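Local coordinates for programmed cell death 6-interacting protein (Homo sapiens, PDB 5WA1), which helps sort cargo into multivesicular bodies and acts in membrane repair and cytokinesis, using its BRO1 domain to bind CHMP4 proteins of the ESCRT-III machinery, at residues Asp80-Glu83 / Gly84-Glu87; Leu132-Ser136 / Leu137-Lys141; Ala216-Val219 / Phe220-Ala224; Gln281-Leu284 / Ala285-Lys289; Lys333-Asn336 / Asp337-His341. One frame throughout, in Å; residues are numbered along the deposited sequence.

Contact 1. Residues Asp80-Glu83 / Gly84-Glu87; sequences DKHE and GALE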
# COMPACT_ATOMS: atom_id res chain seq x y z
N ASP A 80 -11.40 -10.00 10.97
CA ASP A 80 -10.24 -9.63 11.78
C ASP A 80 -9.09 -8.80 11.21
O ASP A 80 -8.03 -9.33 10.88
CB ASP A 80 -9.54 -10.89 12.30
CG ASP A 80 -9.34 -10.87 13.80
OD1 ASP A 80 -9.33 -9.76 14.38
OD2 ASP A 80 -9.18 -11.95 14.39
N LYS A 81 -9.29 -7.49 11.10
CA LYS A 81 -8.21 -6.56 10.76
C LYS A 81 -7.15 -6.29 11.81
O LYS A 81 -6.80 -5.14 12.09
CB LYS A 81 -8.84 -5.25 10.28
CG LYS A 81 -9.66 -5.36 9.01
CD LYS A 81 -10.08 -3.99 8.53
CE LYS A 81 -11.42 -4.04 7.83
NZ LYS A 81 -12.47 -4.68 8.68
N HIS A 82 -6.63 -7.35 12.42
CA HIS A 82 -5.57 -7.23 13.41
C HIS A 82 -4.39 -8.10 12.98
O HIS A 82 -4.45 -8.83 11.98
CB HIS A 82 -6.07 -7.59 14.82
CG HIS A 82 -5.88 -9.02 15.21
ND1 HIS A 82 -6.52 -10.06 14.56
CD2 HIS A 82 -5.15 -9.59 16.19
CE1 HIS A 82 -6.18 -11.20 15.13
NE2 HIS A 82 -5.35 -10.95 16.12
N GLU A 83 -3.30 -8.00 13.75
CA GLU A 83 -2.05 -8.63 13.35
C GLU A 83 -2.14 -10.15 13.33
O GLU A 83 -1.47 -10.80 12.53
CB GLU A 83 -0.92 -8.17 14.28
CG GLU A 83 0.47 -8.60 13.85
CD GLU A 83 1.55 -8.16 14.82
OE1 GLU A 83 1.21 -7.51 15.83
OE2 GLU A 83 2.73 -8.47 14.57
N GLY A 84 -2.97 -10.73 14.21
CA GLY A 84 -3.12 -12.18 14.22
C GLY A 84 -3.64 -12.73 12.90
O GLY A 84 -3.13 -13.73 12.39
N ALA A 85 -4.64 -12.06 12.32
CA ALA A 85 -5.12 -12.48 11.00
C ALA A 85 -4.06 -12.27 9.93
O ALA A 85 -3.91 -13.10 9.03
CB ALA A 85 -6.40 -11.73 10.65
N LEU A 86 -3.32 -11.15 10.00
CA LEU A 86 -2.26 -10.92 9.02
C LEU A 86 -1.14 -11.94 9.18
O LEU A 86 -0.67 -12.51 8.19
CB LEU A 86 -1.71 -9.49 9.15
CG LEU A 86 -0.59 -9.17 8.15
CD1 LEU A 86 -1.07 -9.40 6.72
CD2 LEU A 86 -0.06 -7.75 8.31
N GLU A 87 -0.71 -12.19 10.42
CA GLU A 87 0.33 -13.19 10.64
C GLU A 87 -0.11 -14.57 10.16
O GLU A 87 0.72 -15.34 9.66
CB GLU A 87 0.72 -13.24 12.12
CG GLU A 87 1.63 -12.10 12.55
CD GLU A 87 2.96 -12.09 11.81
OE1 GLU A 87 3.48 -13.19 11.51
OE2 GLU A 87 3.48 -10.99 11.52

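Contact 2. Residues Leu132-Ser136 / Leu137-Lys141; sequences LALAS and LGYEK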
# COMPACT_ATOMS: atom_id res chain seq x y z
N LEU A 132 -11.51 -17.37 -11.43
CA LEU A 132 -10.51 -18.12 -12.17
C LEU A 132 -10.04 -19.30 -11.34
O LEU A 132 -9.69 -19.14 -10.16
CB LEU A 132 -9.32 -17.23 -12.55
CG LEU A 132 -8.10 -17.95 -13.13
CD1 LEU A 132 -8.48 -18.74 -14.39
CD2 LEU A 132 -6.97 -16.97 -13.42
N ALA A 133 -10.02 -20.49 -11.95
CA ALA A 133 -9.58 -21.70 -11.28
C ALA A 133 -8.37 -22.26 -12.02
O ALA A 133 -8.42 -22.45 -13.24
CB ALA A 133 -10.70 -22.74 -11.23
N LEU A 134 -7.29 -22.51 -11.29
CA LEU A 134 -6.06 -23.04 -11.87
C LEU A 134 -5.45 -24.08 -10.95
O LEU A 134 -5.46 -23.93 -9.72
CB LEU A 134 -5.05 -21.93 -12.14
CG LEU A 134 -5.41 -20.93 -13.24
CD1 LEU A 134 -4.41 -19.80 -13.27
CD2 LEU A 134 -5.46 -21.64 -14.59
N ALA A 135 -4.90 -25.14 -11.55
CA ALA A 135 -4.13 -26.14 -10.81
C ALA A 135 -2.66 -25.70 -10.77
O ALA A 135 -1.79 -26.25 -11.45
CB ALA A 135 -4.30 -27.52 -11.45
N SER A 136 -2.41 -24.69 -9.94
CA SER A 136 -1.08 -24.08 -9.88
C SER A 136 -0.80 -23.54 -8.48
O SER A 136 -1.59 -22.75 -7.95
CB SER A 136 -0.94 -22.96 -10.91
OG SER A 136 0.37 -22.42 -10.90
N LEU A 137 0.33 -23.96 -7.91
CA LEU A 137 0.78 -23.37 -6.66
C LEU A 137 1.16 -21.90 -6.84
O LEU A 137 0.92 -21.08 -5.95
CB LEU A 137 1.97 -24.15 -6.11
CG LEU A 137 1.99 -24.34 -4.59
CD1 LEU A 137 0.61 -24.70 -4.09
CD2 LEU A 137 2.99 -25.42 -4.23
N GLY A 138 1.75 -21.56 -7.99
CA GLY A 138 2.10 -20.17 -8.25
C GLY A 138 0.89 -19.26 -8.23
O GLY A 138 0.97 -18.11 -7.78
N TYR A 139 -0.25 -19.75 -8.73
CA TYR A 139 -1.49 -18.98 -8.66
C TYR A 139 -1.93 -18.78 -7.22
O TYR A 139 -2.31 -17.68 -6.82
CB TYR A 139 -2.58 -19.70 -9.46
CG TYR A 139 -3.93 -19.00 -9.51
CD1 TYR A 139 -4.03 -17.64 -9.78
CD2 TYR A 139 -5.11 -19.72 -9.32
CE1 TYR A 139 -5.26 -17.01 -9.85
CE2 TYR A 139 -6.35 -19.10 -9.39
CZ TYR A 139 -6.42 -17.75 -9.65
OH TYR A 139 -7.66 -17.15 -9.71
N GLU A 140 -1.87 -19.85 -6.41
CA GLU A 140 -2.26 -19.74 -5.01
C GLU A 140 -1.35 -18.76 -4.27
O GLU A 140 -1.84 -17.87 -3.57
CB GLU A 140 -2.23 -21.13 -4.35
CG GLU A 140 -2.47 -21.11 -2.85
CD GLU A 140 -3.95 -21.10 -2.48
OE1 GLU A 140 -4.80 -20.80 -3.34
OE2 GLU A 140 -4.25 -21.41 -1.30
N LYS A 141 -0.03 -18.92 -4.43
CA LYS A 141 0.92 -17.97 -3.85
C LYS A 141 0.57 -16.53 -4.20
O LYS A 141 0.58 -15.64 -3.34
CB LYS A 141 2.34 -18.27 -4.34
CG LYS A 141 2.98 -19.52 -3.78
CD LYS A 141 4.21 -19.91 -4.60
CE LYS A 141 5.14 -18.72 -4.81
NZ LYS A 141 6.20 -19.02 -5.81

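Contact 3. Residues Ala216-Val219 / Phe220-Ala224; sequences AQEV and FFLKA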
# COMPACT_ATOMS: atom_id res chain seq x y z
N ALA A 216 2.52 5.54 2.28
CA ALA A 216 3.63 5.45 3.23
C ALA A 216 4.36 6.78 3.35
O ALA A 216 4.65 7.25 4.45
CB ALA A 216 4.59 4.34 2.82
N GLN A 217 4.66 7.42 2.21
CA GLN A 217 5.31 8.73 2.23
C GLN A 217 4.43 9.77 2.92
O GLN A 217 4.93 10.62 3.68
CB GLN A 217 5.67 9.17 0.81
CG GLN A 217 6.32 10.57 0.69
CD GLN A 217 7.77 10.60 1.19
OE1 GLN A 217 8.42 9.57 1.32
NE2 GLN A 217 8.29 11.81 1.45
N GLU A 218 3.12 9.71 2.70
CA GLU A 218 2.22 10.64 3.38
C GLU A 218 2.28 10.47 4.89
O GLU A 218 2.20 11.45 5.64
CB GLU A 218 0.79 10.45 2.88
CG GLU A 218 -0.21 11.39 3.54
CD GLU A 218 -1.64 11.14 3.08
OE1 GLU A 218 -1.83 10.24 2.24
OE2 GLU A 218 -2.56 11.83 3.55
N VAL A 219 2.39 9.22 5.36
CA VAL A 219 2.49 8.98 6.79
C VAL A 219 3.75 9.61 7.35
O VAL A 219 3.75 10.16 8.46
CB VAL A 219 2.43 7.46 7.08
CG1 VAL A 219 2.78 7.19 8.54
CG2 VAL A 219 1.05 6.91 6.78
N PHE A 220 4.86 9.54 6.61
CA PHE A 220 6.07 10.20 7.08
C PHE A 220 5.91 11.71 7.12
O PHE A 220 6.47 12.37 8.00
CB PHE A 220 7.26 9.82 6.19
CG PHE A 220 7.93 8.55 6.62
CD1 PHE A 220 8.94 8.57 7.56
CD2 PHE A 220 7.53 7.34 6.10
CE1 PHE A 220 9.55 7.40 7.97
CE2 PHE A 220 8.14 6.16 6.50
CZ PHE A 220 9.16 6.19 7.44
N PHE A 221 5.13 12.28 6.19
CA PHE A 221 4.82 13.70 6.26
C PHE A 221 4.01 14.02 7.51
O PHE A 221 4.29 14.99 8.22
CB PHE A 221 4.08 14.13 4.98
CG PHE A 221 3.27 15.38 5.13
CD1 PHE A 221 3.87 16.63 5.00
CD2 PHE A 221 1.91 15.32 5.39
CE1 PHE A 221 3.12 17.79 5.15
CE2 PHE A 221 1.16 16.46 5.55
CZ PHE A 221 1.77 17.71 5.43
N LEU A 222 3.01 13.18 7.82
CA LEU A 222 2.22 13.39 9.02
C LEU A 222 3.07 13.24 10.28
O LEU A 222 2.89 13.98 11.26
CB LEU A 222 1.03 12.42 9.05
CG LEU A 222 -0.01 12.65 7.95
CD1 LEU A 222 -1.04 11.55 7.96
CD2 LEU A 222 -0.68 14.01 8.13
N LYS A 223 4.00 12.29 10.26
CA LYS A 223 4.93 12.12 11.38
C LYS A 223 5.79 13.36 11.56
O LYS A 223 5.98 13.85 12.68
CB LYS A 223 5.79 10.88 11.14
CG LYS A 223 7.06 10.80 11.97
CD LYS A 223 6.76 10.41 13.38
CE LYS A 223 8.03 10.06 14.14
NZ LYS A 223 7.79 10.24 15.58
N ALA A 224 6.34 13.89 10.46
CA ALA A 224 7.18 15.08 10.56
C ALA A 224 6.38 16.27 11.08
O ALA A 224 6.88 17.04 11.91
CB ALA A 224 7.79 15.39 9.19

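Contact 4. Residues Gln281-Leu284 / Ala285-Lys289; sequences QSIL and AKQQK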
# COMPACT_ATOMS: atom_id res chain seq x y z
N GLN A 281 6.91 25.55 2.63
CA GLN A 281 7.97 26.36 2.04
C GLN A 281 7.73 27.84 2.27
O GLN A 281 8.69 28.60 2.43
CB GLN A 281 8.11 26.05 0.55
CG GLN A 281 9.40 26.58 -0.07
CD GLN A 281 10.61 25.81 0.39
OE1 GLN A 281 10.49 24.70 0.92
NE2 GLN A 281 11.80 26.37 0.18
N SER A 282 6.47 28.27 2.30
CA SER A 282 6.16 29.68 2.53
C SER A 282 6.54 30.10 3.95
O SER A 282 6.97 31.25 4.16
CB SER A 282 4.68 29.96 2.26
OG SER A 282 3.89 29.64 3.41
N ILE A 283 6.38 29.21 4.93
CA ILE A 283 6.81 29.50 6.30
C ILE A 283 8.32 29.73 6.34
O ILE A 283 8.81 30.66 6.99
CB ILE A 283 6.39 28.36 7.25
CG1 ILE A 283 4.87 28.27 7.33
CG2 ILE A 283 7.02 28.55 8.65
CD1 ILE A 283 4.37 27.10 8.15
N LEU A 284 9.08 28.88 5.65
CA LEU A 284 10.52 29.09 5.53
C LEU A 284 10.83 30.43 4.88
O LEU A 284 11.69 31.17 5.36
CB LEU A 284 11.16 27.96 4.72
CG LEU A 284 12.67 28.03 4.53
CD1 LEU A 284 13.40 28.13 5.86
CD2 LEU A 284 13.16 26.80 3.76
N ALA A 285 10.12 30.76 3.80
CA ALA A 285 10.33 32.05 3.15
C ALA A 285 10.10 33.20 4.12
O ALA A 285 10.89 34.14 4.18
CB ALA A 285 9.42 32.19 1.93
N LYS A 286 9.02 33.12 4.91
CA LYS A 286 8.73 34.19 5.87
C LYS A 286 9.84 34.31 6.90
O LYS A 286 10.27 35.42 7.24
CB LYS A 286 7.38 33.94 6.55
CG LYS A 286 6.82 35.17 7.29
CD LYS A 286 5.49 34.86 7.97
CE LYS A 286 4.76 36.14 8.41
NZ LYS A 286 4.19 36.90 7.23
N GLN A 287 10.31 33.17 7.42
CA GLN A 287 11.38 33.17 8.40
C GLN A 287 12.63 33.83 7.86
O GLN A 287 13.38 34.45 8.61
CB GLN A 287 11.70 31.74 8.84
CG GLN A 287 10.69 31.17 9.78
CD GLN A 287 10.86 29.67 9.97
OE1 GLN A 287 11.64 29.03 9.24
NE2 GLN A 287 10.14 29.10 10.92
N GLN A 288 12.86 33.72 6.55
CA GLN A 288 13.99 34.35 5.90
C GLN A 288 13.69 35.77 5.45
O GLN A 288 14.54 36.38 4.79
CB GLN A 288 14.44 33.50 4.71
CG GLN A 288 15.00 32.14 5.12
CD GLN A 288 15.33 31.26 3.95
OE1 GLN A 288 14.97 31.55 2.80
NE2 GLN A 288 16.03 30.16 4.22
N LYS A 289 12.51 36.30 5.78
CA LYS A 289 12.09 37.66 5.44
C LYS A 289 11.89 37.83 3.94
O LYS A 289 12.00 38.94 3.40
CB LYS A 289 13.08 38.70 5.97
CG LYS A 289 13.39 38.53 7.44
CD LYS A 289 14.37 39.57 7.92
CE LYS A 289 14.84 39.30 9.33
NZ LYS A 289 15.73 40.41 9.75

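Contact 5. Residues Lys333-Asn336 / Asp337-His341; sequences KKDN and DFIYH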
# COMPACT_ATOMS: atom_id res chain seq x y z
N LYS A 333 -0.27 39.69 2.80
CA LYS A 333 -0.54 40.76 1.84
C LYS A 333 -0.72 42.10 2.53
O LYS A 333 -0.24 43.14 2.05
CB LYS A 333 -1.79 40.44 1.02
CG LYS A 333 -1.61 39.40 -0.06
CD LYS A 333 -2.94 39.11 -0.73
CE LYS A 333 -2.77 38.25 -1.95
NZ LYS A 333 -4.06 37.75 -2.51
N LYS A 334 -1.46 42.12 3.64
CA LYS A 334 -1.70 43.36 4.36
C LYS A 334 -0.38 44.01 4.76
O LYS A 334 -0.16 45.21 4.53
CB LYS A 334 -2.57 43.10 5.59
CG LYS A 334 -3.03 44.37 6.29
CD LYS A 334 -3.90 44.06 7.50
CE LYS A 334 -3.10 44.08 8.80
NZ LYS A 334 -2.81 45.47 9.27
N ASP A 335 0.53 43.23 5.36
CA ASP A 335 1.80 43.81 5.79
C ASP A 335 2.72 44.12 4.61
O ASP A 335 3.51 45.06 4.68
CB ASP A 335 2.50 42.87 6.78
CG ASP A 335 1.92 42.96 8.19
OD1 ASP A 335 1.19 43.93 8.47
OD2 ASP A 335 2.22 42.07 9.01
N ASN A 336 2.65 43.33 3.53
CA ASN A 336 3.55 43.60 2.42
C ASN A 336 3.15 44.88 1.68
O ASN A 336 4.02 45.65 1.26
CB ASN A 336 3.61 42.43 1.45
CG ASN A 336 4.71 42.60 0.42
OD1 ASN A 336 5.85 42.92 0.77
ND2 ASN A 336 4.37 42.43 -0.86
N ASP A 337 1.84 45.11 1.51
CA ASP A 337 1.39 46.32 0.83
C ASP A 337 1.65 47.56 1.66
O ASP A 337 1.85 48.65 1.11
CB ASP A 337 -0.10 46.23 0.51
CG ASP A 337 -0.42 45.15 -0.49
OD1 ASP A 337 0.46 44.82 -1.32
OD2 ASP A 337 -1.56 44.63 -0.44
N PHE A 338 1.63 47.43 2.98
CA PHE A 338 1.74 48.62 3.81
C PHE A 338 3.16 48.86 4.31
O PHE A 338 3.52 50.02 4.57
CB PHE A 338 0.78 48.53 5.00
CG PHE A 338 0.82 49.74 5.90
CD1 PHE A 338 0.57 51.01 5.39
CD2 PHE A 338 1.11 49.61 7.25
CE1 PHE A 338 0.61 52.12 6.21
CE2 PHE A 338 1.14 50.72 8.07
CZ PHE A 338 0.89 51.97 7.55
N ILE A 339 3.98 47.82 4.44
CA ILE A 339 5.28 47.98 5.10
C ILE A 339 6.42 47.65 4.14
O ILE A 339 7.23 48.52 3.81
CB ILE A 339 5.37 47.09 6.36
CG1 ILE A 339 4.12 47.22 7.23
CG2 ILE A 339 6.60 47.47 7.19
CD1 ILE A 339 4.03 46.15 8.31
N TYR A 340 6.49 46.39 3.71
CA TYR A 340 7.73 45.91 3.10
C TYR A 340 7.81 46.22 1.62
O TYR A 340 8.89 46.54 1.12
CB TYR A 340 7.87 44.41 3.35
CG TYR A 340 7.63 44.06 4.80
CD1 TYR A 340 8.43 44.60 5.80
CD2 TYR A 340 6.59 43.21 5.17
CE1 TYR A 340 8.21 44.30 7.14
CE2 TYR A 340 6.36 42.89 6.49
CZ TYR A 340 7.17 43.44 7.47
OH TYR A 340 6.93 43.13 8.80
N HIS A 341 6.67 46.15 0.91
CA HIS A 341 6.62 46.39 -0.54
C HIS A 341 7.55 45.46 -1.31
O HIS A 341 8.18 45.87 -2.30
CB HIS A 341 6.92 47.86 -0.85
CG HIS A 341 5.96 48.80 -0.20
ND1 HIS A 341 6.37 49.96 0.43
CD2 HIS A 341 4.62 48.76 -0.08
CE1 HIS A 341 5.31 50.59 0.90
NE2 HIS A 341 4.23 49.88 0.61
O HOH W 1 4.78 41.32 8.99
O HOH W 2 1.28 42.22 -1.23

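Contact 1. Residues Asp80-Glu83 / Gly84-Glu87
E83 and G84 open helix 83-97, and together with A85 they are the residues most enclosed where the chain turns from loop into helix. The carbonyl of E83 receives E87 N in a short, nearly straight bond (E87 N to E83 O 2.6 Å, 170° at the hydrogen). One residue earlier H82, at the N-cap position, gives its own carbonyl to L86 N, which lies in the carbonyl plane (L86 N to H82 O 3.3 Å). The imidazole of H82 folds back over the first turn, and G84 N sits over the centre of one ring face, 3.0 Å above its plane. A85 points its methyl toward the loop, with A85 CB 3.6 Å from D80 CB; beyond it, the A85 side chain also rests on L151 of helix 137-157. K81 centres an inverse gamma turn that swings the loop round to bring D80 there.

E83 extends fully, CG anti to its own N (chi1 -172°), and runs alongside E87, with E83 CG and E87 CG 3.9 Å apart. Their carboxylates, planes turned 67° from each other, hold E83 OE2 and E87 OE2 at 4.0 Å. E87 OE1 is bonded to Q370 N, which helps fix that group. Two acids this close would tend to raise one another's proton affinity, a cost that the positive end of the helix dipole probably offsets.

Contact 2. Residues Leu132-Ser136 / Leu137-Lys141
A strand-to-helix turn, capped by S136 at the start of helix 137-157, folds Y139 back against L132 and L134 of strand 131-134. The phenol lies back along the strand, from L134 to L132, and ends in a hydrogen bond, Y139 OH giving its proton to L132 O at 2.9 Å. The donor stands well above the carbonyl plane, 47° out of it, consistent with a ring that lies against the face of the strand carrying the L132 and L134 side chains. L132 backs the hydroxyl end of the ring, its CG 3.9 Å from Y139 CZ. Nearer the root, L134 CB meets Y139 CD2 at 3.6 Å, while the L134 CD1 methyl lies over one ring face in a CH-pi contact, 4.0 Å from the Y139 ring centroid and 17° off the normal. The extended first torsion of Y139 (chi1 -179°) sends the ring out from the first helical turn to this place.

The strand belongs to a two-stranded antiparallel sheet with 114-117, whose W116 meets the Y139 ring edge-to-face. Between strand and helix, A135 centres an inverse gamma turn, and S136 then caps: Y139 N bonds weakly to S136 OG at 3.5 Å, and E140 N bonds to S136 O at 3.3 Å. S136 OG has a further weak bond to A191 O. E140, itself buried, turns its carboxylate away from the turn, to R71, which forms a salt bridge, and to Y92 and W116, which supply hydrogen bonds.

Contact 3. Residues Ala216-Val219 / Phe220-Ala224
With chi1 at -86°, the ring of F220 is drawn back along helix 202-226 toward A216, whereas chi1 of 158° throws the ring of F221 out on another side, CG anti to the backbone N. F220 therefore presents an edge to the preceding turn: its CD2 lies 3.3 Å from A216 O, close to the ring plane. F221 treats E218 in a related way, with F221 CB 3.3 Å from E218 O and the oxygen in plane at the ring edge. The same E218 oxygen is approached by L222, whose CG comes to 3.4 Å from E218 O. Each of these carbonyls is at the same time gripped by the ordinary helical bond four residues on, F220 N to A216 O at 3.2 Å and L222 N to E218 O at 2.9 Å; K223 N to V219 O, 2.8 Å, is another of the series.

V219 packs onto L167 and A171 of helix 164-191. F221 goes the other way, onto I234 and helix 262-287. The polar ends of this buried stretch all have partners: E218 forms a salt bridge with K269, Q217 bonds to backbone atoms of A356, L237 and L358, and K223 is held by D164 and D227.

On the peptide-binding side, F220 meets an aromatic side chain of the bound CHMP4C peptide edge-to-face and K223 adds a cation-pi contact. The chemistry is thus that of an aromatic-binding surface: an aromatic ring and a lysine side by side on one helix, the lysine probably kept charged and in place by its two acids.

Contact 4. Residues Gln281-Leu284 / Ala285-Lys289
Q281 and A285 make the first link across this last part of helix 262-287, the amide A285 N reaching Q281 O at 2.9 Å. S282 follows with the same helical bond, K286 N to S282 O at 2.9 Å, and its oxygen also lies against the methyl of A285, whose CB is 3.4 Å away. The hydroxyl of S282 turns back and bonds to Y279 O.

I283 brings in the side chain of Q287. The glutamine bends back over the helix because its CG is anti to the carbonyl carbon (chi1 -76°), which places Q287 CG 3.4 Å from I283 O. The chain then runs out extended, so that its amide nitrogen rests on a methyl branch, Q287 NE2 to I283 CG2 3.9 Å.

L284 is the residue most enclosed by the following turn. Its CD1 methyl sits between two glutamine amides, 3.9 Å from Q287 OE1 and 3.7 Å from Q288 NE2; Q287 crosses the leucine at about a right angle. Q288 N bonds to L284 O at 3.0 Å, and then the helix ends: K289 takes positive phi and closes a Schellman motif, with K289 N bonded to K286 O.

The helix end packs against two others. L284 rests on A232, and I283 and Q287 on D231, all at the start of helix 231-252. On another side A285 and S282 meet E293 and L298 of helix 291-311, to which K286 adds a salt bridge through E294.

Contact 5. Residues Lys333-Asn336 / Asp337-His341
N336 O and H341 N close the end of helix 319-340 with a wide, pi-type turn, joined over 2.7 Å across five residues. D335 O carries the same widening, accepting I339 N at 2.8 Å and, weakly, Y340 N at 3.4 Å, so that one oxygen serves both spacings. H341 then leaves the helix with positive phi.

Around this backbone core the side chains of the two turns meet. I339 runs alongside D335, its CD1 methyl 3.6 Å from D335 OD1. Y340 stands across N336, amide and ring nearly coplanar (26° apart), with Y340 CB 3.6 Å from N336 OD1. That oxygen is fixed by D342 N, just past the turn, while I339 CB covers the centre of one Y340 ring face.

Further out, the Y340 ring stacks with F291 and N336 packs on I295 of helix 291-311, which joins this outlying helix end to its neighbour. Two waters complete the shell. One links D335 OD2 to the Y340 hydroxyl, near the plane of the ring; the other accepts from N336 ND2 at 3.1 Å and donates to D337 OD1 at 2.7 Å.

In the fold
The five contacts follow one another in series along the chain and none touches another. Contacts 1 and 2 share helix 137-157, which starts at contact 2 and receives A85 and L86 of contact 1 near its far end; their centres are 24 Å apart. Contact 3 is the one at the CHMP4C peptide, and its F221 leans on helix 262-287, the helix that ends in contact 4, with centres 22 Å apart. Contacts 4 and 5 come closest, 15 Å between centres and about 6 Å between nearest atoms, both bordered by helix 291-311. From contact 2 to contact 5, 68 Å between centres, the set spans much of the elongated BRO1 domain.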